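Side-chain contacts in PrgX (Enterococcus faecalis, PDB 2AWI), which acts as the receptor for the peptide sex pheromone cCF10 in the regulation of conjugation and probably binds DNA through a helix-turn-helix region: residues L239-I242 against Y243-L246; N215-E218 against H219-I223; V258-I261 against N262-I266; G268-D271 against I272-S275. The protein carries 1 engineered substitution. One frame throughout, in Å; residues are numbered along the deposited sequence.

Interaction 1. Residues L239-I242 against Y243-L246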
loop_
_atom_site.group_PDB
_atom_site.type_symbol
_atom_site.label_atom_id
_atom_site.label_comp_id
_atom_site.label_asym_id
_atom_site.label_seq_id
_atom_site.Cartn_x
_atom_site.Cartn_y
_atom_site.Cartn_z
ATOM N N LEU A 239 -19.909 -1.556 0.845
ATOM C CA LEU A 239 -20.834 -2.500 0.242
ATOM C C LEU A 239 -21.020 -2.118 -1.222
ATOM O O LEU A 239 -21.259 -2.969 -2.072
ATOM C CB LEU A 239 -22.171 -2.478 0.992
ATOM C CG LEU A 239 -22.094 -3.127 2.381
ATOM C CD1 LEU A 239 -23.306 -2.740 3.233
ATOM C CD2 LEU A 239 -22.002 -4.637 2.216
ATOM N N LYS A 240 -20.887 -0.829 -1.502
ATOM C CA LYS A 240 -21.007 -0.318 -2.858
ATOM C C LYS A 240 -19.793 -0.798 -3.651
ATOM O O LYS A 240 -19.916 -1.201 -4.807
ATOM C CB LYS A 240 -21.056 1.211 -2.838
ATOM C CG LYS A 240 -21.142 1.869 -4.203
ATOM C CD LYS A 240 -21.074 3.384 -4.066
ATOM C CE LYS A 240 -20.978 4.075 -5.414
ATOM N NZ LYS A 240 -20.840 5.555 -5.263
ATOM N N GLN A 241 -18.620 -0.758 -3.024
ATOM C CA GLN A 241 -17.399 -1.209 -3.680
ATOM C C GLN A 241 -17.540 -2.698 -3.999
ATOM O O GLN A 241 -17.085 -3.165 -5.039
ATOM C CB GLN A 241 -16.181 -0.979 -2.778
ATOM C CG GLN A 241 -15.850 0.488 -2.505
ATOM C CD GLN A 241 -15.624 1.290 -3.773
ATOM O OE1 GLN A 241 -14.827 0.912 -4.630
ATOM N NE2 GLN A 241 -16.327 2.410 -3.896
ATOM N N ILE A 242 -18.173 -3.440 -3.096
ATOM C CA ILE A 242 -18.383 -4.866 -3.308
ATOM C C ILE A 242 -19.396 -5.055 -4.440
ATOM O O ILE A 242 -19.255 -5.951 -5.265
ATOM C CB ILE A 242 -18.904 -5.544 -2.031
ATOM C CG1 ILE A 242 -17.855 -5.426 -0.926
ATOM C CG2 ILE A 242 -19.257 -7.001 -2.307
ATOM C CD1 ILE A 242 -16.518 -6.069 -1.269
ATOM N N TYR A 243 -20.415 -4.200 -4.468
ATOM C CA TYR A 243 -21.440 -4.250 -5.505
ATOM C C TYR A 243 -20.787 -4.091 -6.878
ATOM O O TYR A 243 -21.107 -4.825 -7.811
ATOM C CB TYR A 243 -22.456 -3.124 -5.300
ATOM C CG TYR A 243 -23.440 -2.958 -6.444
ATOM C CD1 TYR A 243 -24.547 -3.796 -6.566
ATOM C CD2 TYR A 243 -23.256 -1.970 -7.414
ATOM C CE1 TYR A 243 -25.448 -3.658 -7.623
ATOM C CE2 TYR A 243 -24.155 -1.825 -8.479
ATOM C CZ TYR A 243 -25.247 -2.675 -8.575
ATOM O OH TYR A 243 -26.136 -2.559 -9.624
ATOM N N GLN A 244 -19.877 -3.124 -6.988
ATOM C CA GLN A 244 -19.173 -2.846 -8.236
ATOM C C GLN A 244 -18.283 -4.008 -8.663
ATOM O O GLN A 244 -18.107 -4.258 -9.852
ATOM C CB GLN A 244 -18.324 -1.580 -8.093
ATOM C CG GLN A 244 -19.121 -0.330 -7.751
ATOM C CD GLN A 244 -18.241 0.888 -7.501
ATOM O OE1 GLN A 244 -18.738 1.975 -7.198
ATOM N NE2 GLN A 244 -16.929 0.712 -7.627
ATOM N N PHE A 245 -17.715 -4.710 -7.689
ATOM C CA PHE A 245 -16.854 -5.844 -7.980
ATOM C C PHE A 245 -17.719 -6.992 -8.491
ATOM O O PHE A 245 -17.397 -7.642 -9.494
ATOM C CB PHE A 245 -16.112 -6.285 -6.716
ATOM C CG PHE A 245 -15.163 -7.435 -6.934
ATOM C CD1 PHE A 245 -14.009 -7.273 -7.699
ATOM C CD2 PHE A 245 -15.427 -8.681 -6.376
ATOM C CE1 PHE A 245 -13.129 -8.335 -7.904
ATOM C CE2 PHE A 245 -14.557 -9.752 -6.572
ATOM C CZ PHE A 245 -13.402 -9.580 -7.339
ATOM N N LEU A 246 -18.822 -7.235 -7.793
ATOM C CA LEU A 246 -19.732 -8.305 -8.163
ATOM C C LEU A 246 -20.321 -8.101 -9.556
ATOM O O LEU A 246 -20.621 -9.068 -10.250
ATOM C CB LEU A 246 -20.866 -8.409 -7.139
ATOM C CG LEU A 246 -20.493 -8.766 -5.700
ATOM C CD1 LEU A 246 -21.769 -8.956 -4.897
ATOM C CD2 LEU A 246 -19.648 -10.037 -5.674
#
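Gln244 lies over the turn that precedes it in helix 230-248, part of the TPR-like all-helical C-terminal region, and meets both Lys240 and Gln241. Its CG rests on the Lys240 carbonyl, CG to O 3.2 Å, and its amide oxygen OE1 comes to 3.6 Å from Lys240 CE. This is the aliphatic part of the lysine, whose chain runs fully extended and crosses the glutamine at a slant, so methylene groups rather than the ammonium do the touching. Gln241 runs alongside Gln244 in the same direction, but the two amides are turned 69° apart, and Gln241 OE1 stays 3.7 Å from Gln244 NE2. One atom of each amide is bonded to helix 251-266 instead: Gln241 OE1 accepts from Asn256 ND2, and Gln244 NE2 bonds Ser253 OG. Glutamine suits both places because its chain is long enough to reach that helix and ends in an amide that can give or accept a hydrogen bond there.

Round the helix the chemistry turns apolar. Ile242 faces helices 184-203 and 270-286 through Ile202, Leu280 and Ile283, and Leu246 shares Ile283. Phe245 meets Tyr254 and Phe289 edge-to-face and also packs on Phe289 of the second subunit. Ile242 places CG2 anti to its backbone N, beside the carbonyl carbon, which directs that methyl along the helix until it lies 4.0 Å from Leu246 CG.

Interaction 2. Residues N215-E218 against H219-I223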
loop_
_atom_site.group_PDB
_atom_site.type_symbol
_atom_site.label_atom_id
_atom_site.label_comp_id
_atom_site.label_asym_id
_atom_site.label_seq_id
_atom_site.Cartn_x
_atom_site.Cartn_y
_atom_site.Cartn_z
ATOM N N ASN A 215 -29.081 3.315 -3.671
ATOM C CA ASN A 215 -29.718 4.512 -4.208
ATOM C C ASN A 215 -30.497 5.249 -3.122
ATOM O O ASN A 215 -30.425 6.474 -3.020
ATOM C CB ASN A 215 -30.662 4.147 -5.358
ATOM C CG ASN A 215 -29.922 3.717 -6.613
ATOM O OD1 ASN A 215 -30.536 3.291 -7.591
ATOM N ND2 ASN A 215 -28.600 3.835 -6.592
ATOM N N GLN A 216 -31.250 4.507 -2.313
ATOM C CA GLN A 216 -32.016 5.131 -1.240
ATOM C C GLN A 216 -31.076 5.871 -0.283
ATOM O O GLN A 216 -31.332 7.013 0.104
ATOM C CB GLN A 216 -32.824 4.085 -0.464
ATOM C CG GLN A 216 -33.980 3.471 -1.243
ATOM C CD GLN A 216 -34.780 4.500 -2.032
ATOM O OE1 GLN A 216 -35.202 5.528 -1.499
ATOM N NE2 GLN A 216 -34.992 4.221 -3.312
ATOM N N PHE A 217 -29.978 5.219 0.087
ATOM C CA PHE A 217 -29.026 5.832 0.994
ATOM C C PHE A 217 -28.421 7.093 0.398
ATOM O O PHE A 217 -28.345 8.127 1.060
ATOM C CB PHE A 217 -27.896 4.867 1.343
ATOM C CG PHE A 217 -26.901 5.450 2.300
ATOM C CD1 PHE A 217 -27.261 5.707 3.623
ATOM C CD2 PHE A 217 -25.625 5.799 1.872
ATOM C CE1 PHE A 217 -26.365 6.302 4.495
ATOM C CE2 PHE A 217 -24.721 6.400 2.743
ATOM C CZ PHE A 217 -25.091 6.650 4.053
ATOM N N GLU A 218 -27.983 7.006 -0.852
ATOM C CA GLU A 218 -27.375 8.153 -1.498
ATOM C C GLU A 218 -28.347 9.308 -1.660
ATOM O O GLU A 218 -27.946 10.467 -1.671
ATOM C CB GLU A 218 -26.781 7.746 -2.846
ATOM C CG GLU A 218 -25.499 6.933 -2.702
ATOM C CD GLU A 218 -24.392 7.703 -1.986
ATOM O OE1 GLU A 218 -23.629 7.077 -1.215
ATOM O OE2 GLU A 218 -24.277 8.931 -2.198
ATOM N N HIS A 219 -29.629 8.998 -1.778
ATOM C CA HIS A 219 -30.619 10.047 -1.922
ATOM C C HIS A 219 -30.770 10.827 -0.615
ATOM O O HIS A 219 -31.060 12.026 -0.629
ATOM C CB HIS A 219 -31.973 9.465 -2.320
ATOM C CG HIS A 219 -33.060 10.489 -2.374
ATOM N ND1 HIS A 219 -33.031 11.551 -3.252
ATOM C CD2 HIS A 219 -34.163 10.660 -1.608
ATOM C CE1 HIS A 219 -34.069 12.334 -3.019
ATOM N NE2 HIS A 219 -34.771 11.819 -2.027
ATOM N N LEU A 220 -30.587 10.143 0.513
ATOM C CA LEU A 220 -30.692 10.789 1.815
ATOM C C LEU A 220 -29.770 11.999 1.895
ATOM O O LEU A 220 -30.082 12.976 2.575
ATOM C CB LEU A 220 -30.325 9.819 2.941
ATOM C CG LEU A 220 -31.218 8.610 3.230
ATOM C CD1 LEU A 220 -30.722 7.935 4.507
ATOM C CD2 LEU A 220 -32.664 9.043 3.406
ATOM N N LYS A 221 -28.639 11.929 1.195
ATOM C CA LYS A 221 -27.662 13.014 1.199
ATOM C C LYS A 221 -28.127 14.291 0.500
ATOM O O LYS A 221 -27.414 15.294 0.510
ATOM C CB LYS A 221 -26.343 12.545 0.568
ATOM C CG LYS A 221 -25.627 11.456 1.355
ATOM C CD LYS A 221 -24.396 10.932 0.614
ATOM C CE LYS A 221 -23.696 9.838 1.426
ATOM N NZ LYS A 221 -22.602 9.151 0.666
ATOM N N THR A 222 -29.311 14.263 -0.106
ATOM C CA THR A 222 -29.833 15.441 -0.795
ATOM C C THR A 222 -30.868 16.142 0.076
ATOM O O THR A 222 -31.334 17.236 -0.256
ATOM C CB THR A 222 -30.522 15.078 -2.134
ATOM O OG1 THR A 222 -31.631 14.207 -1.878
ATOM C CG2 THR A 222 -29.545 14.393 -3.081
ATOM N N ILE A 223 -31.227 15.503 1.184
ATOM C CA ILE A 223 -32.217 16.059 2.093
ATOM C C ILE A 223 -31.669 17.209 2.935
ATOM O O ILE A 223 -30.534 17.173 3.411
ATOM C CB ILE A 223 -32.779 14.966 3.026
ATOM C CG1 ILE A 223 -33.523 13.914 2.198
ATOM C CG2 ILE A 223 -33.723 15.584 4.046
ATOM C CD1 ILE A 223 -33.979 12.695 2.999
#
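The C-terminal end of helix 207-220, where the chain leaves the helix through a type I beta turn from Leu220 to Ile223, is tied by a salt bridge between Glu218 and Lys221. Lys221 NZ donates to Glu218 OE1 at 3.0 Å, meeting the syn side of the carboxylate 24° out of its plane; the bond to OE2, 3.3 Å from NZ, is weak. The glutamate chain bends at its second torsion (chi2 -61°), which folds the carboxylate beside the straight lysine chain, the two pointing the same way. The lysine's methylenes also serve: Lys221 CE lies 3.8 Å from CE2 of the Phe217 ring, approaching it obliquely. Leu220 also reaches the ring, its CD1 4.2 Å from Phe217 CD1, again obliquely.

The backbone changes its bonding here. Lys221 N bonds Glu218 O at 3.3 Å from above the carbonyl plane, a three-residue closure instead of the helical four. His219 O accepts twice from Thr222, through its N and through OG1 at 2.6 Å; a threonine can supply that second donor just as the helix ends.

Lys221 NZ has a further salt bridge to Asp233 of helix 230-248, on which Phe217 packs at Asp233 and Ile236, while Leu220 rests on Gln191 and Leu194 of helix 184-203 and Lys221 also touches Ile267 of the third subunit.

Interaction 3. Residues V258-I261 against N262-I266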
loop_
_atom_site.group_PDB
_atom_site.type_symbol
_atom_site.label_atom_id
_atom_site.label_comp_id
_atom_site.label_asym_id
_atom_site.label_seq_id
_atom_site.Cartn_x
_atom_site.Cartn_y
_atom_site.Cartn_z
ATOM N N VAL A 258 -11.248 -3.376 0.611
ATOM C CA VAL A 258 -10.259 -3.848 1.579
ATOM C C VAL A 258 -9.689 -2.655 2.349
ATOM O O VAL A 258 -9.464 -2.721 3.560
ATOM C CB VAL A 258 -9.085 -4.601 0.883
ATOM C CG1 VAL A 258 -8.097 -5.121 1.930
ATOM C CG2 VAL A 258 -9.620 -5.767 0.050
ATOM N N ASN A 259 -9.476 -1.557 1.637
ATOM C CA ASN A 259 -8.933 -0.357 2.241
ATOM C C ASN A 259 -9.900 0.231 3.272
ATOM O O ASN A 259 -9.482 0.793 4.293
ATOM C CB ASN A 259 -8.618 0.659 1.149
ATOM C CG ASN A 259 -7.958 1.894 1.690
ATOM O OD1 ASN A 259 -7.139 1.825 2.607
ATOM N ND2 ASN A 259 -8.300 3.040 1.118
ATOM N N ILE A 260 -11.194 0.092 3.013
ATOM C CA ILE A 260 -12.182 0.595 3.948
ATOM C C ILE A 260 -12.196 -0.285 5.201
ATOM O O ILE A 260 -12.290 0.224 6.321
ATOM C CB ILE A 260 -13.571 0.655 3.290
ATOM C CG1 ILE A 260 -13.575 1.790 2.256
ATOM C CG2 ILE A 260 -14.659 0.862 4.342
ATOM C CD1 ILE A 260 -14.893 2.001 1.569
ATOM N N ILE A 261 -12.086 -1.600 5.017
ATOM C CA ILE A 261 -12.059 -2.520 6.152
ATOM C C ILE A 261 -10.882 -2.123 7.046
ATOM O O ILE A 261 -10.972 -2.163 8.271
ATOM C CB ILE A 261 -11.870 -3.987 5.693
ATOM C CG1 ILE A 261 -13.131 -4.473 4.976
ATOM C CG2 ILE A 261 -11.574 -4.887 6.891
ATOM C CD1 ILE A 261 -13.079 -5.929 4.564
ATOM N N ASN A 262 -9.784 -1.727 6.415
ATOM C CA ASN A 262 -8.588 -1.322 7.136
ATOM C C ASN A 262 -8.785 -0.028 7.930
ATOM O O ASN A 262 -8.215 0.132 9.008
ATOM C CB ASN A 262 -7.424 -1.162 6.161
ATOM C CG ASN A 262 -6.200 -0.560 6.813
ATOM O OD1 ASN A 262 -5.684 -1.086 7.800
ATOM N ND2 ASN A 262 -5.726 0.555 6.264
ATOM N N ILE A 263 -9.578 0.897 7.394
ATOM C CA ILE A 263 -9.839 2.158 8.083
ATOM C C ILE A 263 -10.547 1.901 9.410
ATOM O O ILE A 263 -10.223 2.518 10.429
ATOM C CB ILE A 263 -10.709 3.095 7.221
ATOM C CG1 ILE A 263 -9.827 3.818 6.208
ATOM C CG2 ILE A 263 -11.431 4.095 8.085
ATOM C CD1 ILE A 263 -8.707 4.628 6.848
ATOM N N PHE A 264 -11.510 0.986 9.393
ATOM C CA PHE A 264 -12.256 0.652 10.595
ATOM C C PHE A 264 -11.311 0.107 11.652
ATOM O O PHE A 264 -11.546 0.268 12.848
ATOM C CB PHE A 264 -13.359 -0.378 10.279
ATOM C CG PHE A 264 -14.612 0.235 9.707
ATOM C CD1 PHE A 264 -15.396 1.098 10.479
ATOM C CD2 PHE A 264 -14.991 -0.011 8.390
ATOM C CE1 PHE A 264 -16.536 1.713 9.944
ATOM C CE2 PHE A 264 -16.131 0.599 7.843
ATOM C CZ PHE A 264 -16.903 1.462 8.622
ATOM N N LYS A 265 -10.244 -0.549 11.208
ATOM C CA LYS A 265 -9.275 -1.100 12.137
ATOM C C LYS A 265 -8.508 0.046 12.778
ATOM O O LYS A 265 -8.385 0.121 13.997
ATOM C CB LYS A 265 -8.289 -2.019 11.414
ATOM C CG LYS A 265 -7.269 -2.667 12.351
ATOM C CD LYS A 265 -6.056 -3.216 11.603
ATOM C CE LYS A 265 -5.240 -2.095 10.956
ATOM N NZ LYS A 265 -3.986 -2.573 10.292
ATOM N N ILE A 266 -7.999 0.941 11.943
ATOM C CA ILE A 266 -7.227 2.080 12.412
ATOM C C ILE A 266 -7.956 2.933 13.446
ATOM O O ILE A 266 -7.420 3.195 14.522
ATOM C CB ILE A 266 -6.812 2.984 11.236
ATOM C CG1 ILE A 266 -5.994 2.181 10.224
ATOM C CG2 ILE A 266 -5.979 4.147 11.744
ATOM C CD1 ILE A 266 -5.495 3.002 9.050
#
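Phe264 carries its ring with CG beside the backbone N and anti to the carbonyl carbon (chi1 -82°), which lays it back along the helix toward Ile260. Ile260 answers with the branch methyl CG2, set anti to its own N, and the two side chains run side by side in the same direction. CG2 reaches the ring at CE2, 3.8 Å away, while CD2 of the ring lies 3.4 Å from Ile260 O, which approaches obliquely; Ile261 CA sits at the ring edge, near its plane. The same Ile260 carbonyl accepts the Phe264 N-H at 3.3 Å, so ring and amide of one residue both gather at one oxygen.

This i to i+4 pair belongs to the buried side of helix 251-266 in the TPR-like C-terminal region. The flat ring of Phe264 can touch two helices, meeting Leu234 of helix 230-248 and Ile272 of helix 270-286, while the branched Ile260 fills the space beside it with CG2 and packs on Tyr238 of helix 230-248.

Elsewhere on the helix Asn259 and Asn262 cross with amide planes 27° apart, Asn259 OD1 being 4.1 Å from Asn262 ND2. A weak bond of 3.4 Å joins Lys265 NZ to Asn262 OD1. Apolar packing thus holds the helix in its own chain, and another face meets the third subunit. Ile263 serves both, touching Leu234 and Ile263 of the third subunit. The asparagines give the interface its polar part: Asn259 bonds its counterpart, and Asn259 and Asn262 pack on each other across the subunits, where an amide can both give and accept.

Interaction 4. Residues G268-D271 against I272-S275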
loop_
_atom_site.group_PDB
_atom_site.type_symbol
_atom_site.label_atom_id
_atom_site.label_comp_id
_atom_site.label_asym_id
_atom_site.label_seq_id
_atom_site.Cartn_x
_atom_site.Cartn_y
_atom_site.Cartn_z
ATOM N N GLY A 268 -10.276 2.189 15.386
ATOM C CA GLY A 268 -10.753 1.473 16.559
ATOM C C GLY A 268 -12.134 0.834 16.586
ATOM O O GLY A 268 -12.603 0.436 17.665
ATOM N N LYS A 269 -12.806 0.733 15.440
ATOM C CA LYS A 269 -14.125 0.092 15.413
ATOM C C LYS A 269 -13.931 -1.403 15.132
ATOM O O LYS A 269 -14.171 -1.881 14.022
ATOM C CB LYS A 269 -15.013 0.734 14.340
ATOM C CG LYS A 269 -15.265 2.224 14.556
ATOM C CD LYS A 269 -16.036 2.492 15.836
ATOM C CE LYS A 269 -17.510 2.183 15.674
ATOM N NZ LYS A 269 -18.264 2.409 16.940
ATOM N N GLU A 270 -13.499 -2.138 16.153
ATOM C CA GLU A 270 -13.231 -3.566 16.013
ATOM C C GLU A 270 -14.408 -4.448 15.597
ATOM O O GLU A 270 -14.292 -5.213 14.641
ATOM C CB GLU A 270 -12.612 -4.116 17.301
ATOM C CG GLU A 270 -12.276 -5.602 17.225
ATOM C CD GLU A 270 -11.306 -5.941 16.098
ATOM O OE1 GLU A 270 -11.176 -7.139 15.769
ATOM O OE2 GLU A 270 -10.670 -5.015 15.547
ATOM N N ASP A 271 -15.531 -4.357 16.304
ATOM C CA ASP A 271 -16.688 -5.179 15.964
ATOM C C ASP A 271 -17.062 -5.037 14.486
ATOM O O ASP A 271 -17.370 -6.028 13.810
ATOM C CB ASP A 271 -17.885 -4.823 16.846
ATOM C CG ASP A 271 -17.647 -5.151 18.309
ATOM O OD1 ASP A 271 -17.048 -6.212 18.591
ATOM O OD2 ASP A 271 -18.070 -4.359 19.177
ATOM N N ILE A 272 -17.030 -3.808 13.985
ATOM C CA ILE A 272 -17.337 -3.566 12.589
ATOM C C ILE A 272 -16.228 -4.142 11.703
ATOM O O ILE A 272 -16.499 -4.747 10.669
ATOM C CB ILE A 272 -17.491 -2.064 12.310
ATOM C CG1 ILE A 272 -18.839 -1.580 12.853
ATOM C CG2 ILE A 272 -17.359 -1.795 10.815
ATOM C CD1 ILE A 272 -19.053 -0.075 12.712
ATOM N N HIS A 273 -14.980 -3.952 12.117
ATOM C CA HIS A 273 -13.845 -4.469 11.361
ATOM C C HIS A 273 -13.961 -5.978 11.279
ATOM O O HIS A 273 -13.730 -6.580 10.236
ATOM C CB HIS A 273 -12.530 -4.096 12.052
ATOM C CG HIS A 273 -11.316 -4.680 11.396
ATOM N ND1 HIS A 273 -10.679 -5.805 11.876
ATOM C CD2 HIS A 273 -10.634 -4.305 10.287
ATOM C CE1 HIS A 273 -9.657 -6.098 11.089
ATOM N NE2 HIS A 273 -9.609 -5.202 10.117
ATOM N N ARG A 274 -14.324 -6.571 12.408
ATOM C CA ARG A 274 -14.494 -8.005 12.540
ATOM C C ARG A 274 -15.560 -8.502 11.558
ATOM O O ARG A 274 -15.302 -9.387 10.747
ATOM C CB ARG A 274 -14.915 -8.315 13.978
ATOM C CG ARG A 274 -14.920 -9.780 14.381
ATOM C CD ARG A 274 -15.600 -9.921 15.742
ATOM N NE ARG A 274 -15.342 -11.199 16.401
ATOM C CZ ARG A 274 -15.649 -12.391 15.896
ATOM N NH1 ARG A 274 -16.230 -12.487 14.707
ATOM N NH2 ARG A 274 -15.382 -13.491 16.590
ATOM N N SER A 275 -16.751 -7.913 11.625
ATOM C CA SER A 275 -17.851 -8.322 10.757
ATOM C C SER A 275 -17.573 -8.126 9.266
ATOM O O SER A 275 -17.991 -8.938 8.442
ATOM C CB SER A 275 -19.134 -7.580 11.137
ATOM O OG SER A 275 -19.328 -6.450 10.311
#
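Lys269 and Ile272 make the inner side of this contact, running side by side and pointing the same way, with Phe264 of helix 251-266 packed behind both. The lysine chain is bent at its second and third torsions (chi3 -77°), which curls its aliphatic part back so that CE lies 4.0 Å from Ile272 CD1. The lysine also has a cation-pi contact with Tyr231. A long chain is apt here, its methylenes covering hydrocarbon while its charge meets an aromatic ring.

His273, which is buried, turns its CB to the Lys269 and Glu270 carbonyls, 3.4 Å and 3.3 Å from their O atoms. Its ring meets Tyr298 edge-to-face and touches Ile261 and Lys265.

These residues form the N-terminal start of helix 270-286, directly after a Schellman motif in which Gly268, with positive phi (91°), ends the preceding helix. Lys269 follows as the centre of an inverse gamma turn and stands at the N-cap position, and its O accepts the His273 N-H at 2.9 Å, the first i to i+4 bond of the new helix.

On the outer side Glu270, Asp271 and Arg274 are exposed, and their charged ends stay apart. Glu270 crosses His273 with carboxylate and ring planes 41° apart, and its OE2 approaches ND1 obliquely at 3.8 Å. Acidic residues suit this first turn, where they probably interact favourably with the helix dipole. Arg274 extends past both acids: its NE stays 5.9 Å from Glu270 OE1 and 5.7 Å from Asp271 OD1, whereas NH1 is engaged in a salt bridge with Glu278, one turn further along.

How the interactions relate
All four contacts are local ones along successive helices of the C-terminal region, and their character follows their place. Interactions 1 and 3 are buried and mix apolar packing with amide side chains, which reach the next helix in interaction 1 and another subunit in interaction 3. Interaction 2 is partly buried and finishes a helix with a salt bridge, whereas interaction 4 lies at the surface and begins one with acidic residues. Interactions 3 and 4 touch: Phe264 O lies 2.9 Å from Lys269 N, a probable hydrogen bond across the connection, and Phe264 CD1 packs 3.5 Å from Ile272 CG2. Helix 230-248, which carries interaction 1, receives side chains from the other three.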